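Local coordinates for hypothetical protein YfiH (Bacillus licheniformis, PDB 6DZD) that probably catalyses the phosphorolysis of adenosine, inosine and S-methyl-5'-thioadenosine, and probably also deaminates adenosine, at residues S13-E18 with F34-G39; W80-Q85 with S101-Y106; D139-L144 with P175-A180. All coordinates share one frame; numbering follows the deposited sequence.

Contact 1 of 3, residues S13-E18 with F34-G39; sequences SMLLIE and FTTKNG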
ATOM      1  N   SER A  13     -13.332  -5.494  -9.966  1.00 40.28           N
ATOM      2  CA  SER A  13     -12.635  -5.581  -8.697  1.00 37.68           C
ATOM      3  C   SER A  13     -11.151  -5.233  -8.742  1.00 35.27           C
ATOM      4  O   SER A  13     -10.602  -4.886  -7.698  1.00 33.62           O
ATOM      5  CB  SER A  13     -12.832  -6.990  -8.113  1.00 37.66           C
ATOM      6  OG  SER A  13     -14.203  -7.213  -7.753  1.00 39.86           O
ATOM      7  N   MET A  14     -10.475  -5.289  -9.890  1.00 35.40           N
ATOM      8  CA  MET A  14      -9.014  -5.305  -9.885  1.00 33.33           C
ATOM      9  C   MET A  14      -8.398  -4.155 -10.665  1.00 33.36           C
ATOM     10  O   MET A  14      -8.810  -3.856 -11.789  1.00 35.37           O
ATOM     11  CB  MET A  14      -8.470  -6.598 -10.486  1.00 33.53           C
ATOM     12  CG  MET A  14      -9.134  -7.875 -10.004  1.00 34.21           C
ATOM     13  SD  MET A  14      -8.547  -8.226  -8.347  1.00 31.97           S
ATOM     14  CE  MET A  14      -6.876  -8.735  -8.753  1.00 30.70           C
ATOM     15  N   LEU A  15      -7.369  -3.553 -10.077  1.00 31.48           N
ATOM     16  CA  LEU A  15      -6.433  -2.695 -10.795  1.00 31.31           C
ATOM     17  C   LEU A  15      -5.085  -3.401 -10.825  1.00 29.95           C
ATOM     18  O   LEU A  15      -4.551  -3.748  -9.769  1.00 28.43           O
ATOM     19  CB  LEU A  15      -6.307  -1.331 -10.119  1.00 30.76           C
ATOM     20  CG  LEU A  15      -7.456  -0.364 -10.368  1.00 32.64           C
ATOM     21  CD1 LEU A  15      -7.480   0.696  -9.290  1.00 32.19           C
ATOM     22  CD2 LEU A  15      -7.287   0.246 -11.739  1.00 34.27           C
ATOM     23  N   LEU A  16      -4.515  -3.576 -12.018  1.00 30.91           N
ATOM     24  CA  LEU A  16      -3.316  -4.388 -12.196  1.00 30.26           C
ATOM     25  C   LEU A  16      -2.165  -3.575 -12.759  1.00 30.23           C
ATOM     26  O   LEU A  16      -2.336  -2.865 -13.754  1.00 31.83           O
ATOM     27  CB  LEU A  16      -3.596  -5.569 -13.134  1.00 32.05           C
ATOM     28  CG  LEU A  16      -4.514  -6.648 -12.557  1.00 32.21           C
ATOM     29  CD1 LEU A  16      -4.852  -7.698 -13.587  1.00 34.61           C
ATOM     30  CD2 LEU A  16      -3.865  -7.287 -11.302  1.00 30.21           C
ATOM     31  N   ILE A  17      -0.987  -3.719 -12.153  1.00 28.82           N
ATOM     32  CA  ILE A  17       0.229  -3.083 -12.657  1.00 29.00           C
ATOM     33  C   ILE A  17       0.731  -3.855 -13.878  1.00 30.69           C
ATOM     34  O   ILE A  17       1.340  -4.924 -13.756  1.00 30.57           O
ATOM     35  CB  ILE A  17       1.299  -2.989 -11.565  1.00 27.45           C
ATOM     36  CG1 ILE A  17       0.793  -2.050 -10.470  1.00 26.53           C
ATOM     37  CG2 ILE A  17       2.588  -2.447 -12.139  1.00 27.99           C
ATOM     38  CD1 ILE A  17       1.408  -2.250  -9.090  1.00 25.45           C
ATOM     39  N   GLU A  18       0.553  -3.264 -15.059  1.00 32.66           N
ATOM     40  CA  GLU A  18       0.740  -4.008 -16.301  1.00 35.11           C
ATOM     41  C   GLU A  18       2.207  -4.347 -16.544  1.00 35.33           C
ATOM     42  O   GLU A  18       2.556  -5.519 -16.735  1.00 36.06           O
ATOM     43  CB  GLU A  18       0.153  -3.232 -17.473  1.00 37.75           C
ATOM     44  CG  GLU A  18      -0.233  -4.123 -18.608  1.00 40.86           C
ATOM     45  CD  GLU A  18      -1.167  -3.434 -19.549  1.00 43.74           C
ATOM     46  OE1 GLU A  18      -1.524  -2.272 -19.267  1.00 43.09           O
ATOM     47  OE2 GLU A  18      -1.542  -4.045 -20.575  1.00 47.07           O
ATOM     48  N   PHE A  34      -3.961  -3.615  -6.976  1.00 20.18           N
ATOM     49  CA  PHE A  34      -4.708  -2.875  -5.959  1.00 19.89           C
ATOM     50  C   PHE A  34      -6.192  -3.109  -6.213  1.00 21.05           C
ATOM     51  O   PHE A  34      -6.639  -3.008  -7.357  1.00 21.94           O
ATOM     52  CB  PHE A  34      -4.371  -1.380  -6.060  1.00 19.79           C
ATOM     53  CG  PHE A  34      -4.736  -0.553  -4.855  1.00 18.85           C
ATOM     54  CD1 PHE A  34      -3.931  -0.552  -3.726  1.00 17.35           C
ATOM     55  CD2 PHE A  34      -5.833   0.302  -4.892  1.00 19.30           C
ATOM     56  CE1 PHE A  34      -4.227   0.250  -2.629  1.00 16.48           C
ATOM     57  CE2 PHE A  34      -6.150   1.114  -3.799  1.00 18.46           C
ATOM     58  CZ  PHE A  34      -5.341   1.094  -2.659  1.00 17.09           C
ATOM     59  N   THR A  35      -6.953  -3.440  -5.183  1.00 18.22           N
ATOM     60  CA  THR A  35      -8.363  -3.688  -5.456  1.00 19.07           C
ATOM     61  C   THR A  35      -9.161  -2.379  -5.414  1.00 18.81           C
ATOM     62  O   THR A  35      -8.709  -1.344  -4.909  1.00 18.11           O
ATOM     63  CB  THR A  35      -8.957  -4.722  -4.485  1.00 19.18           C
ATOM     64  OG1 THR A  35      -8.812  -4.269  -3.136  1.00 18.03           O
ATOM     65  CG2 THR A  35      -8.269  -6.084  -4.658  1.00 19.45           C
ATOM     66  N   THR A  36     -10.378  -2.451  -5.936  1.00 21.13           N
ATOM     67  CA  THR A  36     -11.334  -1.359  -5.970  1.00 20.80           C
ATOM     68  C   THR A  36     -12.460  -1.657  -4.992  1.00 20.95           C
ATOM     69  O   THR A  36     -12.513  -2.719  -4.378  1.00 21.49           O
ATOM     70  CB  THR A  36     -11.920  -1.167  -7.374  1.00 21.08           C
ATOM     71  OG1 THR A  36     -12.927  -2.168  -7.595  1.00 21.64           O
ATOM     72  CG2 THR A  36     -10.865  -1.273  -8.460  1.00 21.27           C
ATOM     73  N   LYS A  37     -13.356  -0.682  -4.857  1.00 20.50           N
ATOM     74  CA  LYS A  37     -14.519  -0.769  -3.970  1.00 20.54           C
ATOM     75  C   LYS A  37     -15.517  -1.850  -4.397  1.00 21.27           C
ATOM     76  O   LYS A  37     -16.295  -2.340  -3.575  1.00 21.57           O
ATOM     77  CB  LYS A  37     -15.207   0.612  -4.005  1.00 19.94           C
ATOM     78  CG  LYS A  37     -15.987   1.127  -2.804  1.00 19.46           C
ATOM     79  CD  LYS A  37     -16.764   2.422  -3.186  1.00 19.27           C
ATOM     80  N   ASN A  38     -15.516  -2.218  -5.669  1.00 21.38           N
ATOM     81  CA  ASN A  38     -16.642  -2.898  -6.293  1.00 21.88           C
ATOM     82  C   ASN A  38     -16.507  -4.412  -6.484  1.00 22.84           C
ATOM     83  O   ASN A  38     -15.409  -4.974  -6.609  1.00 23.14           O
ATOM     84  CB  ASN A  38     -16.918  -2.226  -7.626  1.00 22.12           C
ATOM     85  CG  ASN A  38     -16.832  -0.726  -7.518  1.00 21.65           C
ATOM     86  OD1 ASN A  38     -17.511  -0.122  -6.672  1.00 21.42           O
ATOM     87  ND2 ASN A  38     -15.996  -0.104  -8.366  1.00 21.66           N
ATOM     88  N   GLY A  39     -17.682  -5.060  -6.532  1.00 22.85           N
ATOM     89  CA  GLY A  39     -17.815  -6.470  -6.847  1.00 23.77           C
ATOM     90  C   GLY A  39     -17.773  -7.430  -5.683  1.00 24.52           C
ATOM     91  O   GLY A  39     -17.481  -8.617  -5.894  1.00 25.20           O
TER
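Backbone hydrogen bonds carry most of this antiparallel pairing of strand 14-17 with the end of strand 30-35. L15 and F34 form a hydrogen-bonded pair: L15 N gives to F34 O at 2.9 Å, nearly along the C=O axis (C=O...donor angle 163°), and F34 N returns a bond to L15 O in the carbonyl plane. M14 and T35 follow as a non-hydrogen-bonded pair, CA to CA 4.8 Å. One step on, T36 N reaches S13 O at 3.0 Å, but from above the carbonyl plane, 40° out of it, as the strand gives way to loop.

Among side-chain bonds, S13 OG, anti to its own carbonyl carbon, donates in plane to a lone pair of N38 O at 2.8 Å. At the next residue, G39, the backbone angles would jam a CB against that same N38 O. T36 OG1 accepts from N38 N at 3.2 Å, an ST turn, and also bonds P12 O. T35 OG1 turns instead to M271 N.

Apolar contact is looser. L15 crosses T36 at about a right angle, its CD1 4.0 Å from T36 CG2, and shares a sheet face with F34. On the other face M14 and T35 lie against V69 of helix 59-72. The chemistry thus implies a pairing set by main-chain polarity and prolonged past the strand end by one more main-chain bond and the S13 hydroxyl, while the T36 hydroxyl holds the turn.

Contact 2 of 3, residues W80-Q85 with S101-Y106; sequences WVFADQ and SGAFRY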
ATOM      1  N   TRP A  80      -1.348 -16.659   0.789  1.00 24.59           N
ATOM      2  CA  TRP A  80      -1.340 -15.228   1.028  1.00 22.60           C
ATOM      3  C   TRP A  80      -0.883 -14.923   2.459  1.00 22.45           C
ATOM      4  O   TRP A  80      -1.034 -15.742   3.373  1.00 23.56           O
ATOM      5  CB  TRP A  80      -2.728 -14.633   0.783  1.00 22.28           C
ATOM      6  CG  TRP A  80      -3.123 -14.611  -0.645  1.00 22.30           C
ATOM      7  CD1 TRP A  80      -3.259 -15.690  -1.475  1.00 23.49           C
ATOM      8  CD2 TRP A  80      -3.435 -13.454  -1.432  1.00 21.53           C
ATOM      9  NE1 TRP A  80      -3.631 -15.273  -2.728  1.00 23.36           N
ATOM     10  CE2 TRP A  80      -3.746 -13.905  -2.730  1.00 22.19           C
ATOM     11  CE3 TRP A  80      -3.481 -12.082  -1.167  1.00 20.72           C
ATOM     12  CZ2 TRP A  80      -4.096 -13.032  -3.765  1.00 21.97           C
ATOM     13  CZ3 TRP A  80      -3.836 -11.213  -2.198  1.00 20.62           C
ATOM     14  CH2 TRP A  80      -4.141 -11.697  -3.480  1.00 21.33           C
ATOM     15  N   VAL A  81      -0.313 -13.726   2.644  1.00 21.54           N
ATOM     16  CA  VAL A  81       0.186 -13.284   3.942  1.00 21.51           C
ATOM     17  C   VAL A  81      -0.277 -11.857   4.208  1.00 20.35           C
ATOM     18  O   VAL A  81      -0.056 -10.965   3.381  1.00 19.28           O
ATOM     19  CB  VAL A  81       1.720 -13.363   4.026  1.00 21.69           C
ATOM     20  CG1 VAL A  81       2.168 -12.898   5.375  1.00 21.93           C
ATOM     21  CG2 VAL A  81       2.197 -14.782   3.736  1.00 23.03           C
ATOM     22  N   PHE A  82      -0.864 -11.639   5.389  1.00 20.08           N
ATOM     23  CA  PHE A  82      -1.456 -10.370   5.789  1.00 20.00           C
ATOM     24  C   PHE A  82      -0.767  -9.846   7.045  1.00 20.97           C
ATOM     25  O   PHE A  82      -0.090 -10.589   7.760  1.00 21.89           O
ATOM     26  CB  PHE A  82      -2.980 -10.530   6.019  1.00 20.83           C
ATOM     27  CG  PHE A  82      -3.777 -10.639   4.742  1.00 20.14           C
ATOM     28  CD1 PHE A  82      -3.644 -11.752   3.914  1.00 20.16           C
ATOM     29  CD2 PHE A  82      -4.652  -9.644   4.366  1.00 19.78           C
ATOM     30  CE1 PHE A  82      -4.367 -11.854   2.728  1.00 20.03           C
ATOM     31  CE2 PHE A  82      -5.380  -9.749   3.186  1.00 19.64           C
ATOM     32  CZ  PHE A  82      -5.240 -10.853   2.372  1.00 19.87           C
ATOM     33  N   ALA A  83      -0.941  -8.548   7.312  1.00 18.38           N
ATOM     34  CA  ALA A  83      -0.264  -7.884   8.421  1.00 19.71           C
ATOM     35  C   ALA A  83      -1.261  -7.240   9.369  1.00 21.26           C
ATOM     36  O   ALA A  83      -2.314  -6.743   8.956  1.00 20.72           O
ATOM     37  CB  ALA A  83       0.703  -6.804   7.946  1.00 18.72           C
ATOM     38  N   ASP A  84      -0.925  -7.298  10.654  1.00 18.27           N
ATOM     39  CA  ASP A  84      -1.578  -6.511  11.691  1.00 20.13           C
ATOM     40  C   ASP A  84      -0.954  -5.127  11.615  1.00 20.32           C
ATOM     41  O   ASP A  84       0.113  -4.883  12.178  1.00 21.03           O
ATOM     42  CB  ASP A  84      -1.370  -7.173  13.051  1.00 21.49           C
ATOM     43  CG  ASP A  84      -1.543  -6.215  14.206  1.00 22.78           C
ATOM     44  OD1 ASP A  84      -2.667  -5.693  14.385  1.00 23.16           O
ATOM     45  OD2 ASP A  84      -0.545  -5.989  14.921  1.00 23.02           O
ATOM     46  N   GLN A  85      -1.600  -4.216  10.897  1.00 21.49           N
ATOM     47  CA  GLN A  85      -0.956  -2.964  10.534  1.00 19.75           C
ATOM     48  C   GLN A  85      -1.128  -1.939  11.647  1.00 20.31           C
ATOM     49  O   GLN A  85      -2.257  -1.540  11.962  1.00 20.02           O
ATOM     50  CB  GLN A  85      -1.510  -2.459   9.206  1.00 16.90           C
ATOM     51  CG  GLN A  85      -1.109  -3.317   7.997  1.00 15.96           C
ATOM     52  CD  GLN A  85      -1.982  -3.056   6.789  1.00 14.67           C
ATOM     53  OE1 GLN A  85      -2.513  -3.979   6.172  1.00 14.63           O
ATOM     54  NE2 GLN A  85      -2.153  -1.783   6.455  1.00 13.89           N
ATOM     55  N   SER A 101      -0.737 -16.720   6.902  1.00 23.99           N
ATOM     56  CA  SER A 101      -0.825 -15.975   8.153  1.00 24.28           C
ATOM     57  C   SER A 101      -1.699 -14.744   7.946  1.00 23.71           C
ATOM     58  O   SER A 101      -1.387 -13.880   7.114  1.00 22.49           O
ATOM     59  CB  SER A 101       0.564 -15.553   8.645  1.00 24.19           C
ATOM     60  OG  SER A 101       1.424 -16.651   8.925  1.00 25.09           O
ATOM     61  N   GLY A 102      -2.771 -14.645   8.727  1.00 22.82           N
ATOM     62  CA  GLY A 102      -3.702 -13.546   8.577  1.00 21.98           C
ATOM     63  C   GLY A 102      -4.668 -13.644   7.416  1.00 21.51           C
ATOM     64  O   GLY A 102      -5.538 -12.778   7.297  1.00 20.99           O
ATOM     65  N   ALA A 103      -4.581 -14.697   6.594  1.00 21.74           N
ATOM     66  CA  ALA A 103      -5.394 -14.779   5.381  1.00 21.46           C
ATOM     67  C   ALA A 103      -6.846 -15.101   5.709  1.00 22.39           C
ATOM     68  O   ALA A 103      -7.759 -14.579   5.060  1.00 22.03           O
ATOM     69  CB  ALA A 103      -4.812 -15.817   4.418  1.00 21.95           C
ATOM     70  N   PHE A 104      -7.086 -15.959   6.707  1.00 21.88           N
ATOM     71  CA  PHE A 104      -8.446 -16.296   7.124  1.00 22.59           C
ATOM     72  C   PHE A 104      -8.826 -15.750   8.492  1.00 22.56           C
ATOM     73  O   PHE A 104     -10.016 -15.676   8.808  1.00 23.10           O
ATOM     74  CB  PHE A 104      -8.642 -17.820   7.122  1.00 24.86           C
ATOM     75  CG  PHE A 104      -8.438 -18.441   5.774  1.00 25.47           C
ATOM     76  CD1 PHE A 104      -7.177 -18.837   5.360  1.00 25.96           C
ATOM     77  CD2 PHE A 104      -9.501 -18.588   4.904  1.00 25.66           C
ATOM     78  CE1 PHE A 104      -6.990 -19.401   4.112  1.00 26.76           C
ATOM     79  CE2 PHE A 104      -9.322 -19.145   3.663  1.00 26.44           C
ATOM     80  CZ  PHE A 104      -8.063 -19.553   3.264  1.00 27.02           C
ATOM     81  N   ARG A 105      -7.857 -15.343   9.291  1.00 24.44           N
ATOM     82  CA  ARG A 105      -8.112 -14.847  10.629  1.00 25.41           C
ATOM     83  C   ARG A 105      -7.104 -13.752  10.877  1.00 24.91           C
ATOM     84  O   ARG A 105      -5.944 -13.899  10.499  1.00 24.10           O
ATOM     85  CB  ARG A 105      -7.943 -15.937  11.696  1.00 26.31           C
ATOM     86  CG  ARG A 105      -8.835 -17.158  11.528  1.00 26.91           C
ATOM     87  CD  ARG A 105      -8.663 -18.083  12.704  1.00 28.14           C
ATOM     88  NE  ARG A 105      -9.490 -19.280  12.612  1.00 30.06           N
ATOM     89  CZ  ARG A 105      -9.050 -20.447  12.155  1.00 31.67           C
ATOM     90  NH1 ARG A 105      -7.795 -20.558  11.739  1.00 31.50           N
ATOM     91  NH2 ARG A 105      -9.864 -21.502  12.110  1.00 33.62           N
ATOM     92  N   TYR A 106      -7.548 -12.649  11.488  1.00 23.08           N
ATOM     93  CA  TYR A 106      -6.622 -11.583  11.856  1.00 22.96           C
ATOM     94  C   TYR A 106      -5.657 -12.019  12.959  1.00 23.50           C
ATOM     95  O   TYR A 106      -4.574 -11.434  13.085  1.00 23.25           O
ATOM     96  CB  TYR A 106      -7.411 -10.351  12.300  1.00 23.80           C
ATOM     97  CG  TYR A 106      -6.630  -9.054  12.279  1.00 23.68           C
ATOM     98  CD1 TYR A 106      -6.460  -8.352  11.087  1.00 22.40           C
ATOM     99  CD2 TYR A 106      -6.087  -8.517  13.446  1.00 24.64           C
ATOM    100  CE1 TYR A 106      -5.766  -7.166  11.046  1.00 22.12           C
ATOM    101  CE2 TYR A 106      -5.380  -7.328  13.420  1.00 24.60           C
ATOM    102  CZ  TYR A 106      -5.221  -6.656  12.208  1.00 23.48           C
ATOM    103  OH  TYR A 106      -4.541  -5.460  12.136  1.00 23.30           O
TER
HETATM  104  O   HOH W   1      -4.316  -3.743   9.905  1.00 16.50           O
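The Y106 ring meets the first segment through its hydroxyl end: D84 OD1 lies at the ring edge near its plane, and a water also sits in plane at the edge. The carboxylate of D84 stands almost perpendicular to the ring, the planes 86° apart, while the H54 ring meets Y106 at a much shallower angle. Round the F82 ring, S101 O lies at the edge near the plane, and A103 CA approaches CD1 obliquely at 3.8 Å. W80 turns its indole away to meet the F124 ring, leaving its CB 4.4 Å from A103 CB.

Two direct hydrogen bonds join the segments. F82 N gives to S101 O at 2.9 Å, nearly straight along the C=O axis (C=O...donor angle 173°). Y106 OH donates to the anti lone pair of D84 OD1 at 2.9 Å; CG of each residue is anti to its backbone N. D84 OD2 takes A112 N, so both carboxylate oxygens are engaged. The water donates to Y106 OH at 2.8 Å and accepts from Q85 N at 2.9 Å, adding an indirect link through Q85. A phenylalanine at Y106 would lose the hydroxyl bonds to D84 and the water, and would probably loosen this end of the contact.

G102, at positive phi, faces F82 so closely that a CB would clash with that of F82, and G102 O rests 3.6 Å from F82 CB. R66 of helix 59-72 makes a cation-pi contact with F82 and binds G102 O and A103 O, tying the loop to that helix. The arrangement is that of an irregular loop, between strands 91-93 and 115-118, laid along an outermost strand of a mixed sheet, with one main-chain bond in place of regular strand pairing.

Contact 3 of 3, residues D139-L144 with P175-A180; sequences DPVRSL and PADIRA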
ATOM      1  N   ASP A 139      12.593  -5.618  -7.662  1.00 19.44           N
ATOM      2  CA  ASP A 139      13.952  -5.726  -8.188  1.00 20.78           C
ATOM      3  C   ASP A 139      14.012  -6.883  -9.178  1.00 22.58           C
ATOM      4  O   ASP A 139      14.058  -8.051  -8.767  1.00 23.36           O
ATOM      5  CB  ASP A 139      14.957  -5.933  -7.052  1.00 20.80           C
ATOM      6  CG  ASP A 139      16.404  -5.943  -7.533  1.00 22.21           C
ATOM      7  OD1 ASP A 139      16.658  -6.142  -8.737  1.00 23.50           O
ATOM      8  OD2 ASP A 139      17.302  -5.762  -6.686  1.00 22.17           O
ATOM      9  N   PRO A 140      14.050  -6.625 -10.479  1.00 23.55           N
ATOM     10  CA  PRO A 140      14.071  -7.739 -11.434  1.00 25.54           C
ATOM     11  C   PRO A 140      15.383  -8.478 -11.460  1.00 27.27           C
ATOM     12  O   PRO A 140      15.415  -9.612 -11.940  1.00 29.06           O
ATOM     13  CB  PRO A 140      13.778  -7.066 -12.775  1.00 26.13           C
ATOM     14  CG  PRO A 140      14.123  -5.629 -12.586  1.00 24.92           C
ATOM     15  CD  PRO A 140      14.113  -5.307 -11.129  1.00 23.15           C
ATOM     16  N   VAL A 141      16.465  -7.871 -10.970  1.00 26.98           N
ATOM     17  CA  VAL A 141      17.758  -8.552 -10.903  1.00 28.68           C
ATOM     18  C   VAL A 141      17.760  -9.580  -9.776  1.00 28.77           C
ATOM     19  O   VAL A 141      18.111 -10.748  -9.984  1.00 30.70           O
ATOM     20  CB  VAL A 141      18.894  -7.530 -10.740  1.00 28.43           C
ATOM     21  CG1 VAL A 141      20.208  -8.240 -10.655  1.00 30.28           C
ATOM     22  CG2 VAL A 141      18.890  -6.570 -11.891  1.00 28.68           C
ATOM     23  N   ARG A 142      17.416  -9.147  -8.552  1.00 26.91           N
ATOM     24  CA  ARG A 142      17.384 -10.023  -7.380  1.00 26.97           C
ATOM     25  C   ARG A 142      16.080 -10.811  -7.260  1.00 26.78           C
ATOM     26  O   ARG A 142      16.008 -11.739  -6.439  1.00 27.33           O
ATOM     27  CB  ARG A 142      17.591  -9.214  -6.086  1.00 25.31           C
ATOM     28  CG  ARG A 142      18.936  -8.489  -5.939  1.00 25.58           C
ATOM     29  CD  ARG A 142      20.073  -9.420  -5.577  1.00 27.41           C
ATOM     30  NE  ARG A 142      20.616 -10.080  -6.760  1.00 29.50           N
ATOM     31  CZ  ARG A 142      20.673 -11.399  -6.910  1.00 31.36           C
ATOM     32  NH1 ARG A 142      20.222 -12.178  -5.936  1.00 31.32           N
ATOM     33  NH2 ARG A 142      21.165 -11.944  -8.029  1.00 33.47           N
ATOM     34  N   SER A 143      15.068 -10.461  -8.066  1.00 26.18           N
ATOM     35  CA  SER A 143      13.739 -11.081  -8.042  1.00 25.95           C
ATOM     36  C   SER A 143      13.095 -10.943  -6.666  1.00 24.30           C
ATOM     37  O   SER A 143      12.704 -11.927  -6.022  1.00 24.85           O
ATOM     38  CB  SER A 143      13.793 -12.540  -8.486  1.00 28.29           C
ATOM     39  OG  SER A 143      13.864 -12.560  -9.894  1.00 29.63           O
ATOM     40  N   LEU A 144      12.988  -9.687  -6.238  1.00 22.47           N
ATOM     41  CA  LEU A 144      12.358  -9.317  -4.987  1.00 20.90           C
ATOM     42  C   LEU A 144      11.107  -8.508  -5.280  1.00 19.48           C
ATOM     43  O   LEU A 144      11.111  -7.613  -6.135  1.00 19.16           O
ATOM     44  CB  LEU A 144      13.290  -8.487  -4.110  1.00 20.20           C
ATOM     45  CG  LEU A 144      14.475  -9.194  -3.453  1.00 21.42           C
ATOM     46  CD1 LEU A 144      15.437  -8.146  -2.876  1.00 20.81           C
ATOM     47  CD2 LEU A 144      14.011 -10.167  -2.378  1.00 21.72           C
ATOM     48  N   PRO A 175      20.483  -0.317  -5.800  1.00 21.18           N
ATOM     49  CA  PRO A 175      19.296   0.559  -5.824  1.00 19.97           C
ATOM     50  C   PRO A 175      18.901   1.027  -7.213  1.00 20.41           C
ATOM     51  O   PRO A 175      17.729   1.357  -7.418  1.00 19.60           O
ATOM     52  CB  PRO A 175      19.712   1.737  -4.936  1.00 19.89           C
ATOM     53  CG  PRO A 175      21.177   1.654  -4.874  1.00 20.82           C
ATOM     54  CD  PRO A 175      21.526   0.220  -4.925  1.00 21.45           C
ATOM     55  N   ALA A 176      19.836   1.088  -8.166  1.00 21.81           N
ATOM     56  CA  ALA A 176      19.487   1.424  -9.543  1.00 22.54           C
ATOM     57  C   ALA A 176      18.572   0.383 -10.185  1.00 22.61           C
ATOM     58  O   ALA A 176      17.848   0.707 -11.125  1.00 22.83           O
ATOM     59  CB  ALA A 176      20.761   1.604 -10.374  1.00 24.29           C
ATOM     60  N   ASP A 177      18.595  -0.859  -9.707  1.00 22.61           N
ATOM     61  CA  ASP A 177      17.763  -1.924 -10.253  1.00 22.89           C
ATOM     62  C   ASP A 177      16.345  -1.913  -9.706  1.00 21.34           C
ATOM     63  O   ASP A 177      15.494  -2.628 -10.245  1.00 21.56           O
ATOM     64  CB  ASP A 177      18.371  -3.297  -9.959  1.00 23.86           C
ATOM     65  CG  ASP A 177      19.640  -3.556 -10.737  1.00 25.80           C
ATOM     66  OD1 ASP A 177      19.672  -3.231 -11.935  1.00 26.82           O
ATOM     67  OD2 ASP A 177      20.600  -4.107 -10.168  1.00 26.49           O
ATOM     68  N   ILE A 178      16.073  -1.161  -8.643  1.00 20.87           N
ATOM     69  CA  ILE A 178      14.785  -1.267  -7.964  1.00 20.14           C
ATOM     70  C   ILE A 178      13.750  -0.419  -8.693  1.00 20.40           C
ATOM     71  O   ILE A 178      14.010   0.731  -9.069  1.00 21.29           O
ATOM     72  CB  ILE A 178      14.908  -0.856  -6.487  1.00 20.07           C
ATOM     73  CG1 ILE A 178      15.871  -1.785  -5.736  1.00 20.06           C
ATOM     74  CG2 ILE A 178      13.547  -0.852  -5.808  1.00 19.23           C
ATOM     75  CD1 ILE A 178      16.293  -1.246  -4.384  1.00 20.42           C
ATOM     76  N   ARG A 179      12.574  -0.997  -8.907  1.00 20.64           N
ATOM     77  CA  ARG A 179      11.417  -0.291  -9.415  1.00 20.99           C
ATOM     78  C   ARG A 179      10.417  -0.117  -8.284  1.00 20.39           C
ATOM     79  O   ARG A 179      10.363  -0.932  -7.358  1.00 19.40           O
ATOM     80  CB  ARG A 179      10.784  -1.048 -10.582  1.00 20.97           C
ATOM     81  CG  ARG A 179      11.409  -0.733 -11.926  1.00 21.87           C
ATOM     82  CD  ARG A 179      12.583  -1.665 -12.265  1.00 21.81           C
ATOM     83  NE  ARG A 179      13.118  -1.387 -13.602  1.00 22.88           N
ATOM     84  CZ  ARG A 179      14.409  -1.411 -13.931  1.00 24.07           C
ATOM     85  NH1 ARG A 179      14.781  -1.138 -15.180  1.00 25.71           N
ATOM     86  NH2 ARG A 179      15.331  -1.701 -13.014  1.00 23.78           N
ATOM     87  N   ALA A 180       9.640   0.965  -8.356  1.00 19.15           N
ATOM     88  CA  ALA A 180       8.668   1.292  -7.327  1.00 18.77           C
ATOM     89  C   ALA A 180       7.409   1.874  -7.948  1.00 19.49           C
ATOM     90  O   ALA A 180       7.469   2.591  -8.951  1.00 20.57           O
ATOM     91  CB  ALA A 180       9.256   2.279  -6.320  1.00 19.28           C
TER
HETATM   92  O   HOH W   2      20.138  -5.622  -7.896  1.00 20.08           O
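D139 ends strand 133-139 with CG anti to its backbone N (chi1 -176°), which directs OD1 back over the turn that follows. There OD1 accepts from V141 N at 2.8 Å, an Asx turn, and from R142 N at 3.1 Å, the latter well above the carboxylate plane (76° out of it). OD2 bonds S173 OG. A water donates to D139 OD2 at 3.1 Å and to D177 OD2 at 2.8 Å, bridging the two carboxylates. D139 OD1 and D177 OD2 are 4.7 Å apart and not in contact; the repulsion between these like charges is probably eased by the water and by the two N-H groups on D139 OD1.

P140 places CD 3.1 Å from D177 O, while its CG lies over one face of the R179 guanidinium. R179, bent at chi2, returns NH2 to D177 O at 2.9 Å. V141 points toward the other segment and sets CG2 against D177 CG at 3.3 Å. S143 and L144 together stand opposite D139, a G1 beta bulge, with L144 N bonded to D139 O as strand 144-150 begins.

The turn thus joins adjacent antiparallel strands 133-139 and 144-150, beside the entry to strand 179-182, where R179 pairs with Y138; W167 of helix 159-169 touches D139 and L144.

Contacts 1 and 2 are mostly buried and reach the same mixed sheet, contact 1 joining two neighbouring strands inside it and contact 2 laying a loop along its outermost strand 80-82. Helix 59-72 touches both, through V69 and R66 respectively; the contacts themselves do not touch, their nearest atoms being about 7 Å apart. Contact 3 belongs to the other six-stranded sheet and is only partly buried, with P140 and V141 exposed. The chemistry follows this placing: paired main-chain bonds in contact 1, a single main-chain bond with hydroxyl, carboxylate and water in contact 2, and in contact 3 no direct hydrogen bond between segments, just van der Waals contact and a water bridge.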